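Local coordinates for major royal jelly protein 1 (Apis mellifera, PDB 5YYL) that binds the sterol 24-methylenecholesterol and, as the most abundant protein of royal jelly, is fed by nurse bees to larvae, probably as a source of essential amino acids, at residues I76-L81 against N91-K96; P235-M240 against A271-Y276; A189-D194 against M256-M261; G120-S125 against V137-L142. All coordinates share one frame; numbering follows the deposited sequence.

Contact 1: I76-L81 against N91-K96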
loop_
_atom_site.group_PDB
_atom_site.type_symbol
_atom_site.label_atom_id
_atom_site.label_comp_id
_atom_site.label_asym_id
_atom_site.label_seq_id
_atom_site.Cartn_x
_atom_site.Cartn_y
_atom_site.Cartn_z
ATOM N N ILE A 76 3.199 28.928 -6.068
ATOM C CA ILE A 76 4.231 29.538 -6.891
ATOM C C ILE A 76 3.941 31.033 -6.845
ATOM O O ILE A 76 2.915 31.462 -7.354
ATOM C CB ILE A 76 4.144 29.069 -8.369
ATOM C CG1 ILE A 76 4.422 27.570 -8.518
ATOM C CG2 ILE A 76 5.085 29.873 -9.259
ATOM C CD1 ILE A 76 5.859 27.147 -8.296
ATOM N N PHE A 77 4.831 31.823 -6.245
ATOM C CA PHE A 77 4.651 33.281 -6.176
ATOM C C PHE A 77 5.083 33.937 -7.473
ATOM O O PHE A 77 5.997 33.470 -8.119
ATOM C CB PHE A 77 5.376 33.870 -4.975
ATOM C CG PHE A 77 4.805 33.407 -3.669
ATOM C CD1 PHE A 77 3.661 34.013 -3.128
ATOM C CD2 PHE A 77 5.363 32.332 -2.991
ATOM C CE1 PHE A 77 3.114 33.568 -1.932
ATOM C CE2 PHE A 77 4.829 31.893 -1.777
ATOM C CZ PHE A 77 3.704 32.517 -1.249
ATOM N N VAL A 78 4.379 34.980 -7.881
ATOM C CA VAL A 78 4.744 35.771 -9.057
ATOM C C VAL A 78 4.504 37.221 -8.698
ATOM O O VAL A 78 3.379 37.575 -8.363
ATOM C CB VAL A 78 3.892 35.408 -10.285
ATOM C CG1 VAL A 78 4.265 36.286 -11.473
ATOM C CG2 VAL A 78 4.061 33.928 -10.638
ATOM N N THR A 79 5.550 38.048 -8.727
ATOM C CA THR A 79 5.417 39.462 -8.364
ATOM C C THR A 79 5.388 40.314 -9.610
ATOM O O THR A 79 6.115 40.052 -10.561
ATOM C CB THR A 79 6.513 39.990 -7.433
ATOM O OG1 THR A 79 7.733 40.163 -8.159
ATOM C CG2 THR A 79 6.711 39.090 -6.263
ATOM N N MET A 80 4.538 41.334 -9.588
ATOM C CA MET A 80 4.351 42.187 -10.746
ATOM C C MET A 80 4.816 43.616 -10.436
ATOM O O MET A 80 4.515 44.179 -9.352
ATOM C CB MET A 80 2.890 42.172 -11.182
ATOM C CG MET A 80 2.712 42.255 -12.691
ATOM S SD MET A 80 3.090 40.767 -13.649
ATOM C CE MET A 80 2.547 39.472 -12.531
ATOM N N LEU A 81 5.577 44.173 -11.385
ATOM C CA LEU A 81 5.986 45.577 -11.332
ATOM C C LEU A 81 4.728 46.417 -11.419
ATOM O O LEU A 81 3.945 46.266 -12.367
ATOM C CB LEU A 81 6.904 45.949 -12.502
ATOM C CG LEU A 81 8.320 45.375 -12.518
ATOM C CD1 LEU A 81 9.041 45.783 -13.786
ATOM C CD2 LEU A 81 9.070 45.806 -11.276
ATOM N N ASN A 91 1.454 38.078 -5.875
ATOM C CA ASN A 91 0.481 37.046 -6.305
ATOM C C ASN A 91 0.981 35.610 -6.171
ATOM O O ASN A 91 2.166 35.381 -5.973
ATOM C CB ASN A 91 0.097 37.262 -7.771
ATOM C CG ASN A 91 -0.106 38.715 -8.099
ATOM O OD1 ASN A 91 -0.908 39.382 -7.449
ATOM N ND2 ASN A 91 0.636 39.223 -9.080
ATOM N N VAL A 92 0.042 34.663 -6.272
ATOM C CA VAL A 92 0.341 33.244 -6.490
ATOM C C VAL A 92 -0.389 32.787 -7.733
ATOM O O VAL A 92 -1.336 33.428 -8.156
ATOM C CB VAL A 92 -0.033 32.322 -5.308
ATOM C CG1 VAL A 92 0.793 32.663 -4.091
ATOM C CG2 VAL A 92 -1.502 32.398 -4.972
ATOM N N ILE A 93 0.064 31.680 -8.313
ATOM C CA ILE A 93 -0.596 31.100 -9.472
ATOM C C ILE A 93 -1.764 30.311 -8.927
ATOM O O ILE A 93 -1.624 29.602 -7.938
ATOM C CB ILE A 93 0.328 30.212 -10.320
ATOM C CG1 ILE A 93 1.600 30.987 -10.698
ATOM C CG2 ILE A 93 -0.389 29.753 -11.585
ATOM C CD1 ILE A 93 2.546 30.235 -11.622
ATOM N N SER A 94 -2.918 30.471 -9.572
ATOM C CA SER A 94 -4.162 29.831 -9.166
ATOM C C SER A 94 -4.437 28.585 -9.992
ATOM O O SER A 94 -3.750 28.295 -10.990
ATOM C CB SER A 94 -5.325 30.802 -9.358
ATOM O OG SER A 94 -5.649 30.929 -10.745
ATOM N N LYS A 95 -5.486 27.870 -9.587
ATOM C CA LYS A 95 -5.952 26.687 -10.315
ATOM C C LYS A 95 -6.582 27.075 -11.675
ATOM O O LYS A 95 -6.485 26.315 -12.637
ATOM C CB LYS A 95 -6.917 25.876 -9.443
ATOM N N LYS A 96 -7.180 28.268 -11.762
ATOM C CA LYS A 96 -7.868 28.716 -12.983
ATOM C C LYS A 96 -6.893 29.039 -14.112
ATOM O O LYS A 96 -5.729 29.341 -13.854
ATOM C CB LYS A 96 -8.735 29.943 -12.691
#
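Backbone hydrogen bonds set the register between 76-81 and 91-94, two antiparallel strands whose local axes close to 4.4 Å. Ile93 N donates to Ile76 O over 3.0 Å, arriving nearly along the carbonyl axis. Val78 N reaches Asn91 O at 2.9 Å, but from above the carbonyl plane, 50° out of it. Val78 and Asn91 thus form a hydrogen-bonded pair. The return bond from Asn91 N to Val78 O is weak, and Asn91 ND2 adds a second weak bond to the same oxygen. The other end of that amide, OD1, is held by Ser88 OG. CA-H...O contacts from Val92 CA to Ile76 O and from Phe77 CA to Asn91 O fill in around the non-hydrogen-bonded pair Phe77-Val92.

Among the apolar contacts, Phe77 and Val92 share one face of the sheet and point the same way, Phe77 CG and Val92 CG1 each anti to the carbonyl carbon, so that Val92 CG1 lies 3.3 Å from Phe77 CE1 and meets the ring obliquely. Tyr107 stacks edge-to-face with this same ring. Ile93 (CG1 anti to its carbonyl carbon, chi1 -53°) points toward the first strand: Ile93 CD1 lies 3.5 Å from Ile76 CG2, and Ile93 CG1 lies 3.8 Å from Val78 CG2, that valine crossing it obliquely. The bent Met80 chain crosses the Asn91 side chain at about a right angle, its CE nearest ND2.

The N-to-C directions make 127°, well short of flat antiparallel strands. Such a twisted beta hairpin, here the middle pair of a four-stranded antiparallel sheet, is consistent with a blade of the beta-propeller expected for this family.

Contact 2: P235-M240 against A271-Y276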
loop_
_atom_site.group_PDB
_atom_site.type_symbol
_atom_site.label_atom_id
_atom_site.label_comp_id
_atom_site.label_asym_id
_atom_site.label_seq_id
_atom_site.Cartn_x
_atom_site.Cartn_y
_atom_site.Cartn_z
ATOM N N PRO A 235 29.902 52.731 -17.679
ATOM C CA PRO A 235 29.364 53.239 -18.959
ATOM C C PRO A 235 29.726 52.384 -20.180
ATOM O O PRO A 235 28.952 52.319 -21.145
ATOM C CB PRO A 235 29.988 54.639 -19.079
ATOM C CG PRO A 235 30.401 55.006 -17.688
ATOM C CD PRO A 235 30.788 53.720 -17.035
ATOM N N LYS A 236 30.902 51.758 -20.117
ATOM C CA LYS A 236 31.403 50.811 -21.128
ATOM C C LYS A 236 30.397 49.706 -21.514
ATOM O O LYS A 236 30.255 49.410 -22.695
ATOM C CB LYS A 236 32.706 50.177 -20.607
ATOM C CG LYS A 236 33.738 49.751 -21.635
ATOM C CD LYS A 236 35.061 49.403 -20.933
ATOM C CE LYS A 236 35.803 50.636 -20.402
ATOM N N PHE A 237 29.711 49.124 -20.525
ATOM C CA PHE A 237 28.753 48.012 -20.733
ATOM C C PHE A 237 27.318 48.410 -20.396
ATOM O O PHE A 237 26.587 47.656 -19.759
ATOM C CB PHE A 237 29.171 46.783 -19.909
ATOM C CG PHE A 237 30.627 46.476 -20.014
ATOM C CD1 PHE A 237 31.155 45.978 -21.200
ATOM C CD2 PHE A 237 31.485 46.717 -18.944
ATOM C CE1 PHE A 237 32.511 45.711 -21.316
ATOM C CE2 PHE A 237 32.846 46.444 -19.049
ATOM C CZ PHE A 237 33.362 45.939 -20.236
ATOM N N THR A 238 26.919 49.592 -20.857
ATOM C CA THR A 238 25.569 50.103 -20.618
ATOM C C THR A 238 24.571 49.636 -21.707
ATOM O O THR A 238 23.379 49.504 -21.438
ATOM C CB THR A 238 25.601 51.641 -20.412
ATOM O OG1 THR A 238 24.473 52.053 -19.621
ATOM C CG2 THR A 238 25.690 52.416 -21.743
ATOM N N LYS A 239 25.080 49.370 -22.914
ATOM C CA LYS A 239 24.290 48.798 -24.019
ATOM C C LYS A 239 24.202 47.269 -23.933
ATOM O O LYS A 239 25.230 46.602 -23.928
ATOM C CB LYS A 239 24.921 49.181 -25.362
ATOM N N MET A 240 22.984 46.728 -23.883
ATOM C CA MET A 240 22.746 45.279 -23.785
ATOM C C MET A 240 21.779 44.878 -24.874
ATOM O O MET A 240 20.624 45.298 -24.841
ATOM C CB MET A 240 22.156 44.882 -22.408
ATOM C CG MET A 240 21.460 45.960 -21.603
ATOM S SD MET A 240 21.409 45.400 -19.883
ATOM C CE MET A 240 22.975 46.032 -19.260
ATOM N N ALA A 271 25.063 47.305 -15.636
ATOM C CA ALA A 271 25.984 47.688 -16.680
ATOM C C ALA A 271 27.390 47.327 -16.209
ATOM O O ALA A 271 28.146 48.160 -15.716
ATOM C CB ALA A 271 25.862 49.166 -16.979
ATOM N N SER A 272 27.740 46.061 -16.377
ATOM C CA SER A 272 29.094 45.578 -16.076
ATOM C C SER A 272 29.213 44.186 -16.637
ATOM O O SER A 272 28.201 43.540 -16.904
ATOM C CB SER A 272 29.382 45.546 -14.568
ATOM O OG SER A 272 29.022 44.302 -14.007
ATOM N N THR A 273 30.444 43.714 -16.803
ATOM C CA THR A 273 30.679 42.328 -17.224
ATOM C C THR A 273 31.486 41.581 -16.162
ATOM O O THR A 273 32.154 40.602 -16.452
ATOM C CB THR A 273 31.344 42.263 -18.611
ATOM O OG1 THR A 273 32.669 42.780 -18.543
ATOM C CG2 THR A 273 30.508 43.033 -19.644
ATOM N N SER A 274 31.367 42.053 -14.922
ATOM C CA SER A 274 32.160 41.585 -13.805
ATOM C C SER A 274 31.306 40.709 -12.874
ATOM O O SER A 274 30.063 40.759 -12.932
ATOM C CB SER A 274 32.673 42.800 -13.039
ATOM O OG SER A 274 33.352 43.716 -13.893
ATOM N N LEU A 275 31.979 39.919 -12.036
ATOM C CA LEU A 275 31.333 39.199 -10.961
ATOM C C LEU A 275 32.089 39.497 -9.650
ATOM O O LEU A 275 33.172 38.956 -9.410
ATOM C CB LEU A 275 31.290 37.696 -11.272
ATOM N N TYR A 276 31.522 40.378 -8.830
ATOM C CA TYR A 276 32.062 40.733 -7.519
ATOM C C TYR A 276 31.403 39.909 -6.426
ATOM O O TYR A 276 30.421 39.224 -6.675
ATOM C CB TYR A 276 31.794 42.207 -7.204
ATOM C CG TYR A 276 32.317 43.164 -8.236
ATOM C CD1 TYR A 276 33.651 43.131 -8.623
ATOM C CD2 TYR A 276 31.491 44.123 -8.819
ATOM C CE1 TYR A 276 34.159 44.025 -9.559
ATOM C CE2 TYR A 276 31.987 44.998 -9.779
ATOM C CZ TYR A 276 33.323 44.961 -10.122
ATOM O OH TYR A 276 33.789 45.839 -11.063
#
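Phe237, Ala271 and Thr273 bury more surface here than any other residue of 235-240 and 271-276. The loop leading into strand 239-242 meets the link between strands 264-269 and 275-279 of one four-stranded sheet in the family's beta-propeller. With CG anti to its own carbonyl carbon (chi1 -46°), Phe237 has CB leaving the backbone toward 271-276, and the side chain crosses Thr273 at about a right angle. The methyl of Thr273 is the group that lands: CG2 sits 3.5 Å from the Phe237 ring centroid, 19° off the ring normal, a CH-pi contact over the face. The ring atom nearest Thr273 CG2 is Phe237 CD1, at 3.4 Å. Thr273 OG1 lies toward the far end of the ring, 3.7 Å from Phe237 CZ. Lys236 CB lies 4.0 Å above the opposite face, so the phenyl group is sandwiched between two aliphatic carbons.

Ala271 meets backbone instead. Ala271 CA approaches Phe237 O at 3.1 Å in a CA-H...O contact, and Ala271 CB rests 3.8 Å from Thr238 CA. Phe237 O accepts a hydrogen bond from Gln305 NE2, while the backbone of Ala271 is bonded to Asp234 and Asp251.

No hydrogen bond runs directly between these two loop regions. Their cohesion therefore rests on dispersion and CH contacts, with the conventional hydrogen bonds of Phe237 and Ala271 spent on residues outside the pair.

Contact 3: A189-D194 against M256-M261; sequences AVQSLD and MALSPM
Ser259 OG is the best-held polar atom, with three hydrogen-bonded partners: Met261 N, Thr262 N and Glu332 OE1. The bond from Met261 N, 3.2 Å to Ser259 OG, closes an ST turn, fixing the chain where strand 256-258 gives way to loop. Gln191 is anchored at both ends of its amide, OE1 to Tyr204 OH and NE2 to Thr280 OG1.

Between the segments no hydrogen bond forms; the contact is carried by Leu258. Its CG stands anti to the backbone N (chi1 -172°), which sends the branched tip across the extended Gln191 chain at about a right angle. Leu258 CD2 does most of the touching, 3.6 Å from Gln191 CB and 3.7 Å from Val190 O. The other methyl, Leu258 CD1, lies 3.8 Å from Gln191 NE2, against the bonded amide. Ala189 CB faces Leu258 CB at 4.4 Å, and Met256 CE lies near Ala189 N.

The strand axes run 16° from parallel and come no closer than 7.0 Å, too far for backbone pairing. Each strand opens its own four-stranded antiparallel sheet. Side chains bridge the gap, and Ser187 OG, on the strand of Ala189, bonds Met256 N, as expected for neighbouring blades of a beta-propeller.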
loop_
_atom_site.group_PDB
_atom_site.type_symbol
_atom_site.label_atom_id
_atom_site.label_comp_id
_atom_site.label_asym_id
_atom_site.label_seq_id
_atom_site.Cartn_x
_atom_site.Cartn_y
_atom_site.Cartn_z
ATOM N N ALA A 189 18.203 39.329 -0.617
ATOM C CA ALA A 189 18.776 38.072 -0.160
ATOM C C ALA A 189 18.664 38.035 1.344
ATOM O O ALA A 189 18.820 39.059 1.995
ATOM C CB ALA A 189 20.220 37.967 -0.582
ATOM N N VAL A 190 18.396 36.855 1.897
ATOM C CA VAL A 190 18.123 36.718 3.315
ATOM C C VAL A 190 18.966 35.603 3.925
ATOM O O VAL A 190 19.092 34.534 3.352
ATOM C CB VAL A 190 16.630 36.435 3.520
ATOM C CG1 VAL A 190 16.303 36.303 5.005
ATOM C CG2 VAL A 190 15.790 37.529 2.863
ATOM N N GLN A 191 19.522 35.869 5.101
ATOM C CA GLN A 191 20.400 34.945 5.819
ATOM C C GLN A 191 19.773 34.627 7.184
ATOM O O GLN A 191 20.067 35.277 8.176
ATOM C CB GLN A 191 21.783 35.604 5.962
ATOM C CG GLN A 191 22.959 34.700 6.278
ATOM C CD GLN A 191 24.274 35.457 6.129
ATOM O OE1 GLN A 191 24.434 36.558 6.668
ATOM N NE2 GLN A 191 25.216 34.883 5.378
ATOM N N SER A 192 18.871 33.651 7.229
ATOM C CA SER A 192 18.299 33.203 8.504
ATOM C C SER A 192 19.356 32.447 9.325
ATOM O O SER A 192 19.568 31.246 9.121
ATOM C CB SER A 192 17.053 32.344 8.277
ATOM N N LEU A 193 20.027 33.174 10.225
ATOM C CA LEU A 193 21.043 32.601 11.115
ATOM C C LEU A 193 20.416 31.745 12.239
ATOM O O LEU A 193 20.916 30.662 12.544
ATOM C CB LEU A 193 21.938 33.704 11.705
ATOM N N ASP A 194 19.328 32.225 12.845
ATOM C CA ASP A 194 18.617 31.466 13.889
ATOM C C ASP A 194 17.105 31.723 13.874
ATOM O O ASP A 194 16.659 32.866 14.055
ATOM N N MET A 256 21.818 39.979 -6.938
ATOM C CA MET A 256 22.470 39.424 -5.760
ATOM C C MET A 256 22.141 37.938 -5.565
ATOM O O MET A 256 21.119 37.453 -6.036
ATOM C CB MET A 256 22.086 40.216 -4.522
ATOM C CG MET A 256 22.551 41.663 -4.571
ATOM S SD MET A 256 22.691 42.361 -2.908
ATOM C CE MET A 256 21.027 42.138 -2.296
ATOM N N ALA A 257 23.027 37.246 -4.851
ATOM C CA ALA A 257 22.862 35.836 -4.516
ATOM C C ALA A 257 23.807 35.418 -3.405
ATOM O O ALA A 257 25.020 35.450 -3.578
ATOM C CB ALA A 257 23.119 34.968 -5.727
ATOM N N LEU A 258 23.234 34.998 -2.284
ATOM C CA LEU A 258 23.983 34.549 -1.123
ATOM C C LEU A 258 24.312 33.072 -1.245
ATOM O O LEU A 258 23.423 32.263 -1.471
ATOM C CB LEU A 258 23.136 34.782 0.127
ATOM C CG LEU A 258 23.776 34.564 1.487
ATOM C CD1 LEU A 258 24.947 35.514 1.676
ATOM C CD2 LEU A 258 22.710 34.813 2.537
ATOM N N SER A 259 25.588 32.719 -1.101
ATOM C CA SER A 259 26.004 31.308 -1.046
ATOM C C SER A 259 25.683 30.737 0.325
ATOM O O SER A 259 26.206 31.234 1.320
ATOM C CB SER A 259 27.495 31.156 -1.309
ATOM O OG SER A 259 27.935 29.846 -0.999
ATOM N N PRO A 260 24.840 29.684 0.394
ATOM C CA PRO A 260 24.631 29.023 1.683
ATOM C C PRO A 260 25.854 28.316 2.259
ATOM O O PRO A 260 25.856 28.023 3.439
ATOM C CB PRO A 260 23.544 27.979 1.377
ATOM C CG PRO A 260 22.894 28.428 0.125
ATOM C CD PRO A 260 23.999 29.078 -0.658
ATOM N N MET A 261 26.862 28.014 1.438
ATOM C CA MET A 261 28.069 27.299 1.882
ATOM C C MET A 261 29.224 28.233 2.268
ATOM O O MET A 261 29.914 27.954 3.234
ATOM C CB MET A 261 28.489 26.242 0.824
ATOM C CG MET A 261 29.992 25.978 0.689
ATOM S SD MET A 261 30.407 24.886 -0.704
ATOM C CE MET A 261 29.266 23.535 -0.479
#

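Contact 4: G120-S125 against V137-L142; sequences GIVSAS and VLDSGL
At the open end of the hairpin formed by strands 124-129 and 134-139, the first two strands of a beta-propeller blade, a single carboxylate ties 120-125 to 137-142. Asp139 has CG anti to its backbone N (chi1 176°), which carries the carboxylate up against the loop before strand 124-129. Two successive amides bind it: Val122 N donates to Asp139 OD1 at 3.1 Å and Ser123 N to Asp139 OD2 at 2.7 Å. Both bonds are almost straight, yet both arrive from above the carboxylate plane. OD1 also receives a salt bridge from Lys153, which, with the amides, would be expected to favour the ionised form in this buried setting.

The main chain reinforces this polar centre. Ser140 N donates to Ser123 O, and Ser125 N bonds Leu138 O over 2.8 Å, nearly along the carbonyl axis; between them lies the non-hydrogen-bonded pair Ala124-Asp139.

Apolar contact is looser. Ala124 CB meets Val137 CG1 at 3.7 Å, but Ile121 CD1 comes only to 4.5 Å from that same methyl. No solvent side appears, since every touching residue is buried.

Beyond the strand, Ser140 OG accepts from Leu142 N in an ST turn. An Asx turn overlaps it: Asp139 OD2, already bound to Ser123 N, accepts a second bond, 3.1 Å from Gly141 N.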
loop_
_atom_site.group_PDB
_atom_site.type_symbol
_atom_site.label_atom_id
_atom_site.label_comp_id
_atom_site.label_asym_id
_atom_site.label_seq_id
_atom_site.Cartn_x
_atom_site.Cartn_y
_atom_site.Cartn_z
ATOM N N GLY A 120 -0.496 48.816 2.368
ATOM C CA GLY A 120 0.278 47.594 2.160
ATOM C C GLY A 120 0.587 47.351 0.689
ATOM O O GLY A 120 -0.271 47.512 -0.171
ATOM N N ILE A 121 1.837 46.980 0.437
ATOM C CA ILE A 121 2.413 46.542 -0.863
ATOM C C ILE A 121 2.047 47.338 -2.132
ATOM O O ILE A 121 1.006 47.133 -2.751
ATOM C CB ILE A 121 2.318 45.007 -1.101
ATOM C CG1 ILE A 121 2.541 44.244 0.225
ATOM C CG2 ILE A 121 3.332 44.579 -2.165
ATOM C CD1 ILE A 121 2.858 42.775 0.104
ATOM N N VAL A 122 2.962 48.222 -2.514
ATOM C CA VAL A 122 2.877 48.983 -3.749
ATOM C C VAL A 122 3.451 48.153 -4.872
ATOM O O VAL A 122 2.771 47.908 -5.847
ATOM C CB VAL A 122 3.636 50.335 -3.657
ATOM C CG1 VAL A 122 3.543 51.125 -4.960
ATOM C CG2 VAL A 122 3.124 51.145 -2.475
ATOM N N SER A 123 4.716 47.767 -4.752
ATOM C CA SER A 123 5.413 47.005 -5.801
ATOM C C SER A 123 6.408 45.996 -5.209
ATOM O O SER A 123 7.553 46.354 -4.898
ATOM C CB SER A 123 6.129 47.951 -6.759
ATOM O OG SER A 123 6.659 47.221 -7.847
ATOM N N ALA A 124 5.945 44.750 -5.039
ATOM C CA ALA A 124 6.781 43.633 -4.594
ATOM C C ALA A 124 7.873 43.374 -5.634
ATOM O O ALA A 124 7.670 42.685 -6.631
ATOM C CB ALA A 124 5.939 42.382 -4.375
ATOM N N SER A 125 9.026 43.980 -5.404
ATOM C CA SER A 125 10.136 43.928 -6.330
ATOM C C SER A 125 10.788 42.540 -6.308
ATOM O O SER A 125 11.067 41.980 -7.363
ATOM C CB SER A 125 11.151 45.009 -5.950
ATOM O OG SER A 125 12.168 45.112 -6.918
ATOM N N VAL A 137 9.347 40.068 1.723
ATOM C CA VAL A 137 8.973 40.840 0.522
ATOM C C VAL A 137 9.625 42.215 0.517
ATOM O O VAL A 137 9.505 42.958 1.476
ATOM C CB VAL A 137 7.455 41.044 0.413
ATOM C CG1 VAL A 137 7.097 41.748 -0.894
ATOM C CG2 VAL A 137 6.734 39.706 0.527
ATOM N N LEU A 138 10.298 42.545 -0.582
ATOM C CA LEU A 138 10.890 43.869 -0.795
ATOM C C LEU A 138 9.921 44.700 -1.620
ATOM O O LEU A 138 9.891 44.571 -2.835
ATOM C CB LEU A 138 12.272 43.764 -1.493
ATOM C CG LEU A 138 12.994 45.096 -1.816
ATOM C CD1 LEU A 138 13.438 45.821 -0.559
ATOM C CD2 LEU A 138 14.195 44.887 -2.714
ATOM N N ASP A 139 9.117 45.521 -0.943
ATOM C CA ASP A 139 8.269 46.525 -1.594
ATOM C C ASP A 139 9.116 47.770 -1.831
ATOM O O ASP A 139 9.613 48.366 -0.876
ATOM C CB ASP A 139 7.046 46.857 -0.719
ATOM C CG ASP A 139 6.160 47.983 -1.301
ATOM O OD1 ASP A 139 5.368 48.560 -0.514
ATOM O OD2 ASP A 139 6.220 48.267 -2.529
ATOM N N SER A 140 9.272 48.147 -3.097
ATOM C CA SER A 140 10.095 49.297 -3.455
ATOM C C SER A 140 9.382 50.617 -3.155
ATOM O O SER A 140 10.007 51.605 -2.740
ATOM C CB SER A 140 10.491 49.234 -4.925
ATOM O OG SER A 140 9.367 49.232 -5.771
ATOM N N GLY A 141 8.064 50.621 -3.355
ATOM C CA GLY A 141 7.259 51.836 -3.275
ATOM C C GLY A 141 7.157 52.561 -4.606
ATOM O O GLY A 141 6.508 53.599 -4.682
ATOM N N LEU A 142 7.756 52.007 -5.658
ATOM C CA LEU A 142 7.787 52.679 -6.939
ATOM C C LEU A 142 6.514 52.403 -7.729
ATOM O O LEU A 142 5.893 51.346 -7.579
ATOM C CB LEU A 142 9.018 52.270 -7.760
ATOM C CG LEU A 142 10.319 53.001 -7.426
ATOM C CD1 LEU A 142 10.521 53.248 -5.932
ATOM C CD2 LEU A 142 11.476 52.200 -7.996
#

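Contacts 1 and 4 are the only pair that touch: Thr79 OG1 of contact 1 packs 2.9 Å from Ala124 O of contact 4, where consecutive four-stranded sheets meet, the contact centres lying 15 Å apart. Contacts 2 and 3 both reach the sheet containing strands 253-258 and 275-279; their segments alternate along the chain, and their nearest atoms are about 7 Å apart. The same nearest-atom gap separates contacts 3 and 4. Contacts 1 and 2, with centres 31 Å apart, flank the chain's centre on opposite sides. All four lie away from the sterol pocket of Pro364, Val366, Ile373 and Ile430.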